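Antitoxin (Nitrosomonas europaea, PDB 2ODK) is probably the antitoxin component of a type II toxin-antitoxin system, a dimeric member of the Phd/YefM family. Local coordinates at residues S16-A21 with A38-I43. Residues are numbered along the deposited sequence; the frame is centred on the assembly and turned at random. Where two conformers were deposited one is given.
Sequences SEFLDA and AVLVPI
In the helix-on-sheet core of a Phd/YefM antitoxin fold, Leu40 of strand 35-42 reaches across to Phe18 and Leu19 of helix 15-24, a compact example of how one strand residue can contact two successive residues of a helix packed on a sheet. The backbones stay well apart, with Leu19 CA and Leu40 CA separated by 7.7 Å, and the interval is bridged entirely by apolar groups. Leu40 points its CB toward the helix, whereas the CB bonds of Phe18 and Leu19 leave the helix to the side of the strand, and these side chains come nearer only at their ends. Phe18 has CG anti to the backbone N (chi1 172°), which brings the ring end close to the strand. There Leu40 CD2 lies over one ring face, 4.0 Å from the centroid and 28° off the normal, a CH-pi contact displaced toward the CE2 side, where Phe18 CE2 and Leu40 CD2 are 3.6 Å apart. Farther back along the leucine, Leu40 CB packs against Phe18 CZ at 3.7 Å, so the ring meets both the root and one branch of that side chain.

Trp6 adds an edge-to-face ring contact to Phe18, which also rests on Gln28 and Val30 of the neighbouring strand, while Leu40 touches Cys22 farther along the helix. Residues 38-42 pair antiparallel with a strand of the second subunit, so the sheet continues across the dimer interface, and Leu19 packs on Arg32 of that subunit. The same methyl that covers the phenylalanine also meets the next helical residue, with Leu40 CD2 4.0 Å from Leu19 CD1.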
loop_
_atom_site.group_PDB
_atom_site.type_symbol
_atom_site.label_atom_id
_atom_site.label_comp_id
_atom_site.label_asym_id
_atom_site.label_seq_id
_atom_site.Cartn_x
_atom_site.Cartn_y
_atom_site.Cartn_z
ATOM N N SER A 16 7.137 9.905 0.011
ATOM C CA SER A 16 8.044 9.581 1.131
ATOM C C SER A 16 7.327 9.717 2.478
ATOM O O SER A 16 7.534 8.890 3.381
ATOM C CB SER A 16 9.303 10.458 1.094
ATOM O OG SER A 16 8.973 11.807 1.317
ATOM N N GLU A 17 6.465 10.724 2.605
ATOM C CA GLU A 17 5.689 10.971 3.813
ATOM C C GLU A 17 4.610 9.894 4.007
ATOM O O GLU A 17 4.332 9.447 5.130
ATOM C CB GLU A 17 5.033 12.352 3.708
ATOM C CG GLU A 17 4.468 12.875 4.990
ATOM C CD GLU A 17 3.647 14.144 4.794
ATOM O OE1 GLU A 17 3.852 14.852 3.778
ATOM O OE2 GLU A 17 2.790 14.421 5.658
ATOM N N PHE A 18 3.994 9.497 2.899
ATOM C CA PHE A 18 2.973 8.445 2.885
ATOM C C PHE A 18 3.589 7.119 3.378
ATOM O O PHE A 18 3.011 6.442 4.245
ATOM C CB PHE A 18 2.482 8.363 1.425
ATOM C CG PHE A 18 1.549 7.224 1.093
ATOM C CD1 PHE A 18 0.287 7.112 1.669
ATOM C CD2 PHE A 18 1.900 6.294 0.101
ATOM C CE1 PHE A 18 -0.603 6.096 1.284
ATOM C CE2 PHE A 18 1.033 5.298 -0.274
ATOM C CZ PHE A 18 -0.206 5.178 0.290
ATOM N N LEU A 19 4.737 6.761 2.810
ATOM C CA LEU A 19 5.444 5.548 3.240
ATOM C C LEU A 19 5.891 5.649 4.700
ATOM O O LEU A 19 5.762 4.680 5.486
ATOM C CB LEU A 19 6.611 5.280 2.279
ATOM C CG LEU A 19 7.463 4.046 2.607
ATOM C CD1 LEU A 19 6.619 2.777 2.739
ATOM C CD2 LEU A 19 8.516 3.897 1.511
ATOM N N ASP A 20 6.407 6.817 5.079
ATOM C CA ASP A 20 6.840 7.020 6.466
ATOM C C ASP A 20 5.685 6.869 7.432
ATOM O O ASP A 20 5.829 6.258 8.513
ATOM C CB ASP A 20 7.482 8.398 6.662
ATOM C CG ASP A 20 8.012 8.585 8.057
ATOM O OD1 ASP A 20 9.016 7.930 8.387
ATOM O OD2 ASP A 20 7.414 9.371 8.815
ATOM N N ALA A 21 4.517 7.413 7.064
ATOM C CA ALA A 21 3.357 7.297 7.949
ATOM C C ALA A 21 2.936 5.814 8.079
ATOM O O ALA A 21 2.505 5.353 9.139
ATOM C CB ALA A 21 2.193 8.124 7.430
ATOM N N ALA A 38 -7.388 1.389 -1.745
ATOM C CA ALA A 38 -6.306 0.478 -1.365
ATOM C C ALA A 38 -5.673 0.927 -0.084
ATOM O O ALA A 38 -5.975 2.008 0.404
ATOM C CB ALA A 38 -5.264 0.385 -2.497
ATOM N N VAL A 39 -4.800 0.096 0.493
ATOM C CA VAL A 39 -4.203 0.468 1.776
ATOM C C VAL A 39 -2.733 0.044 1.756
ATOM O O VAL A 39 -2.392 -1.042 1.275
ATOM C CB VAL A 39 -5.015 -0.126 2.954
ATOM C CG1 VAL A 39 -5.189 -1.599 2.803
ATOM C CG2 VAL A 39 -4.397 0.198 4.291
ATOM N N LEU A 40 -1.872 0.967 2.184
ATOM C CA LEU A 40 -0.428 0.655 2.238
ATOM C C LEU A 40 -0.156 0.138 3.640
ATOM O O LEU A 40 -0.399 0.869 4.619
ATOM C CB LEU A 40 0.402 1.925 1.975
ATOM C CG LEU A 40 1.897 1.661 1.756
ATOM C CD1 LEU A 40 2.183 0.938 0.447
ATOM C CD2 LEU A 40 2.734 2.924 1.871
ATOM N N VAL A 41 0.337 -1.107 3.722
ATOM C CA VAL A 41 0.465 -1.824 4.991
ATOM C C VAL A 41 1.952 -2.128 5.219
ATOM O O VAL A 41 2.639 -2.503 4.296
ATOM C CB VAL A 41 -0.291 -3.183 4.896
ATOM C CG1 VAL A 41 -0.148 -4.013 6.174
ATOM C CG2 VAL A 41 -1.779 -2.944 4.532
ATOM N N PRO A 42 2.448 -1.981 6.464
ATOM C CA PRO A 42 3.842 -2.383 6.706
ATOM C C PRO A 42 4.014 -3.846 6.310
ATOM O O PRO A 42 3.168 -4.675 6.623
ATOM C CB PRO A 42 3.999 -2.252 8.229
ATOM C CG PRO A 42 2.920 -1.249 8.656
ATOM C CD PRO A 42 1.766 -1.491 7.679
ATOM N N ILE A 43 5.117 -4.175 5.650
ATOM C CA ILE A 43 5.193 -5.499 5.035
ATOM C C ILE A 43 5.120 -6.622 6.095
ATOM O O ILE A 43 4.456 -7.653 5.881
ATOM C CB ILE A 43 6.434 -5.649 4.135
ATOM C CG1 ILE A 43 6.432 -6.963 3.328
ATOM C CG2 ILE A 43 7.740 -5.532 4.904
ATOM C CD1 ILE A 43 5.343 -6.942 2.231
#